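Local coordinates for protein viral CASP8 and FADD-like apoptosis regulator (Molluscum contagiosum virus subtype 1, PDB 2F1S) that blocks death-receptor-induced apoptosis by interfering with caspase-8 recruitment and activation at the death-inducing signaling complex, and suppresses host NF-kappa-B activation, at residues Glu108-Ser113 / Leu170-Gln175. Residues are numbered along the deposited sequence; the frame is centred on the assembly and turned at random.
Sequences EELDSS and LDLCQQ
Glu109 and Gln175 reach for each other from opposite directions and join the turn between helices 98-107 and 112-125 to the first turns of helix 170-185, within the second death effector domain. Gln175 NE2 donates to Glu109 OE2 at 3.0 Å, and the bond is almost straight, with an N-H...O angle of 174°. The acceptor lies in the amide plane of Gln175, whereas the donor meets OE2 on its syn side but 26° out of the carboxylate plane. Both chains run extended beyond CG, which brings their flat ends together. The Gln175 side chain also touches Leu102 and Val106 of helix 98-107.

Water adds two further links. One molecule donates to Glu109 OE1 and to Asp171 OD2, each at 2.8 Å, and so bridges two carboxylates whose oxygens stand 4.2 Å apart. The second donates to Gln175 OE1 at 2.7 Å and only weakly to Glu109 OE2. Arg169 forms a salt bridge with Asp171 OD2 and also donates to the backbone O of Glu109.

Apolar packing lies beneath this polar layer, on the two branches of Leu172. Its CD2 lies against one face of the Glu109 carboxylate, 3.5 Å from CD, while CD1 meets Leu110 CD2 at 3.6 Å. In Leu172, CG is anti to the carbonyl carbon and CD1 anti to CA (chi2 -177°), which spreads the methyls between the two partners. Leu172 also touches Leu164 of helix 158-166, tying the contact to the domain interior.

The chemistry implies a polar surface contact laid over a buried leucine: one nearly straight amide bond and one well-placed water hold the Glu109 carboxylate, the second water adds only a weak bond, and Arg169 probably offsets the repulsion from Asp171.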
ATOM      1  N   GLU A 108      -8.085   0.568   3.397  1.00 13.35           N
ATOM      2  CA  GLU A 108      -9.142  -0.445   3.488  1.00 13.78           C
ATOM      3  C   GLU A 108     -10.093  -0.186   4.630  1.00 17.40           C
ATOM      4  O   GLU A 108     -11.060  -0.951   4.827  1.00 18.65           O
ATOM      5  CB  GLU A 108      -8.536  -1.838   3.649  1.00 15.15           C
ATOM      6  CG  GLU A 108      -7.668  -2.259   2.495  1.00 17.39           C
ATOM      7  CD  GLU A 108      -8.460  -2.272   1.194  1.00 22.65           C
ATOM      8  OE1 GLU A 108      -9.443  -3.053   1.114  1.00 28.52           O
ATOM      9  OE2 GLU A 108      -8.165  -1.501   0.266  1.00 18.68           O
ATOM     10  N   GLU A 109      -9.825   0.851   5.411  1.00 13.61           N
ATOM     11  CA  GLU A 109     -10.733   1.252   6.494  1.00 12.07           C
ATOM     12  C   GLU A 109     -11.654   2.394   6.093  1.00 15.91           C
ATOM     13  O   GLU A 109     -12.379   2.926   6.936  1.00 19.13           O
ATOM     14  CB  GLU A 109      -9.942   1.675   7.711  1.00 13.75           C
ATOM     15  CG  GLU A 109      -9.126   0.531   8.320  1.00 16.75           C
ATOM     16  CD  GLU A 109      -8.542   0.868   9.715  1.00 24.81           C
ATOM     17  OE1 GLU A 109      -9.320   1.089  10.688  1.00 25.42           O
ATOM     18  OE2 GLU A 109      -7.295   0.911   9.841  1.00 32.69           O
ATOM     19  N   LEU A 110     -11.582   2.803   4.833  1.00 13.28           N
ATOM     20  CA  LEU A 110     -12.389   3.895   4.311  1.00 15.10           C
ATOM     21  C   LEU A 110     -13.498   3.436   3.374  1.00 18.54           C
ATOM     22  O   LEU A 110     -13.287   2.507   2.570  1.00 20.58           O
ATOM     23  CB  LEU A 110     -11.487   4.883   3.578  1.00 14.36           C
ATOM     24  CG  LEU A 110     -10.464   5.606   4.482  1.00 14.59           C
ATOM     25  CD1 LEU A 110      -9.389   6.219   3.584  1.00 17.62           C
ATOM     26  CD2 LEU A 110     -11.095   6.703   5.278  1.00 14.95           C
ATOM     27  N   ASP A 111     -14.684   4.036   3.521  1.00 17.74           N
ATOM     28  CA  ASP A 111     -15.759   3.705   2.570  1.00 19.40           C
ATOM     29  C   ASP A 111     -15.711   4.662   1.388  1.00 18.09           C
ATOM     30  O   ASP A 111     -14.869   5.565   1.326  1.00 18.72           O
ATOM     31  CB  ASP A 111     -17.161   3.655   3.233  1.00 19.04           C
ATOM     32  CG  ASP A 111     -17.669   4.991   3.687  1.00 19.44           C
ATOM     33  OD1 ASP A 111     -17.316   6.024   3.109  1.00 20.60           O
ATOM     34  OD2 ASP A 111     -18.474   4.981   4.661  1.00 30.09           O
ATOM     35  N   SER A 112     -16.579   4.458   0.393  1.00 18.95           N
ATOM     36  CA  SER A 112     -16.528   5.290  -0.813  1.00 16.45           C
ATOM     37  C   SER A 112     -16.830   6.743  -0.562  1.00 16.72           C
ATOM     38  O   SER A 112     -16.269   7.612  -1.198  1.00 17.93           O
ATOM     39  CB  SER A 112     -17.480   4.761  -1.915  1.00 20.67           C
ATOM     40  OG  SER A 112     -17.134   3.440  -2.316  1.00 24.25           O
ATOM     41  N   SER A 113     -17.751   7.017   0.361  1.00 17.86           N
ATOM     42  CA  SER A 113     -18.050   8.404   0.677  1.00 19.26           C
ATOM     43  C   SER A 113     -16.875   9.118   1.337  1.00 16.96           C
ATOM     44  O   SER A 113     -16.611  10.293   1.059  1.00 17.56           O
ATOM     45  CB  SER A 113     -19.285   8.487   1.584  1.00 23.24           C
ATOM     46  OG  SER A 113     -20.445   8.010   0.900  1.00 32.76           O
ATOM     47  N   LEU A 170     -10.714  10.194  13.564  1.00 16.10           N
ATOM     48  CA  LEU A 170      -9.624  10.389  14.482  1.00 14.34           C
ATOM     49  C   LEU A 170      -8.823   9.109  14.735  1.00 13.77           C
ATOM     50  O   LEU A 170      -7.637   9.182  15.069  1.00 16.41           O
ATOM     51  CB  LEU A 170     -10.162  11.017  15.802  1.00 16.14           C
ATOM     52  CG  LEU A 170     -10.276  12.562  15.723  1.00 25.83           C
ATOM     53  CD1 LEU A 170     -11.056  13.014  14.515  1.00 32.27           C
ATOM     54  CD2 LEU A 170     -10.876  13.139  17.000  1.00 23.36           C
ATOM     55  N   ASP A 171      -9.427   7.946  14.579  1.00 11.56           N
ATOM     56  CA  ASP A 171      -8.755   6.664  14.695  1.00 12.33           C
ATOM     57  C   ASP A 171      -7.674   6.537  13.591  1.00 14.02           C
ATOM     58  O   ASP A 171      -6.539   6.127  13.865  1.00 14.26           O
ATOM     59  CB  ASP A 171      -9.786   5.484  14.588  1.00 13.95           C
ATOM     60  CG  ASP A 171     -10.603   5.486  13.313  1.00 13.35           C
ATOM     61  OD1 ASP A 171     -11.049   6.554  12.872  1.00 15.33           O
ATOM     62  OD2 ASP A 171     -10.772   4.372  12.796  1.00 15.76           O
ATOM     63  N   LEU A 172      -8.034   6.891  12.366  1.00 12.49           N
ATOM     64  CA  LEU A 172      -7.095   6.801  11.235  1.00 11.72           C
ATOM     65  C   LEU A 172      -6.068   7.893  11.339  1.00 12.24           C
ATOM     66  O   LEU A 172      -4.905   7.653  11.089  1.00 12.76           O
ATOM     67  CB  LEU A 172      -7.872   6.900   9.927  1.00 12.02           C
ATOM     68  CG  LEU A 172      -8.886   5.766   9.758  1.00 11.97           C
ATOM     69  CD1 LEU A 172      -9.555   5.923   8.386  1.00 13.18           C
ATOM     70  CD2 LEU A 172      -8.278   4.379   9.902  1.00 13.52           C
ATOM     71  N   CYS A 173      -6.476   9.095  11.737  1.00 13.95           N
ATOM     72  CA  CYS A 173      -5.534  10.178  11.953  1.00 14.32           C
ATOM     73  C   CYS A 173      -4.468   9.740  12.957  1.00 12.56           C
ATOM     74  O   CYS A 173      -3.271   9.958  12.707  1.00 12.85           O
ATOM     75  CB  CYS A 173      -6.285  11.418  12.483  1.00 14.23           C
ATOM     76  SG  CYS A 173      -5.242  12.803  12.934  1.00 15.95           S
ATOM     77  N   GLN A 174      -4.903   9.134  14.066  1.00 13.54           N
ATOM     78  CA  GLN A 174      -3.953   8.726  15.066  1.00 12.26           C
ATOM     79  C   GLN A 174      -2.981   7.685  14.539  1.00 11.45           C
ATOM     80  O   GLN A 174      -1.811   7.702  14.916  1.00 14.15           O
ATOM     81  CB  GLN A 174      -4.697   8.219  16.297  1.00 15.16           C
ATOM     82  CG  GLN A 174      -3.744   7.745  17.428  1.00 17.65           C
ATOM     83  CD  GLN A 174      -4.475   7.440  18.727  1.00 28.30           C
ATOM     84  OE1 GLN A 174      -5.513   8.048  19.043  1.00 28.66           O
ATOM     85  NE2 GLN A 174      -3.919   6.522  19.505  1.00 36.14           N
ATOM     86  N   GLN A 175      -3.419   6.749  13.690  1.00 11.75           N
ATOM     87  CA  GLN A 175      -2.467   5.800  13.143  1.00 12.40           C
ATOM     88  C   GLN A 175      -1.380   6.517  12.375  1.00 11.67           C
ATOM     89  O   GLN A 175      -0.221   6.123  12.423  1.00 12.16           O
ATOM     90  CB  GLN A 175      -3.206   4.814  12.229  1.00 12.49           C
ATOM     91  CG  GLN A 175      -4.109   3.840  12.954  1.00 13.19           C
ATOM     92  CD  GLN A 175      -4.627   2.833  11.954  1.00 18.54           C
ATOM     93  OE1 GLN A 175      -3.832   2.123  11.327  1.00 20.20           O
ATOM     94  NE2 GLN A 175      -5.954   2.756  11.803  1.00 23.03           N
TER
HETATM   95  O   HOH W   1      -8.659   2.612  12.911  1.00 20.26           O
HETATM   96  O   HOH W   2      -3.959   0.063   9.662  1.00 42.06           O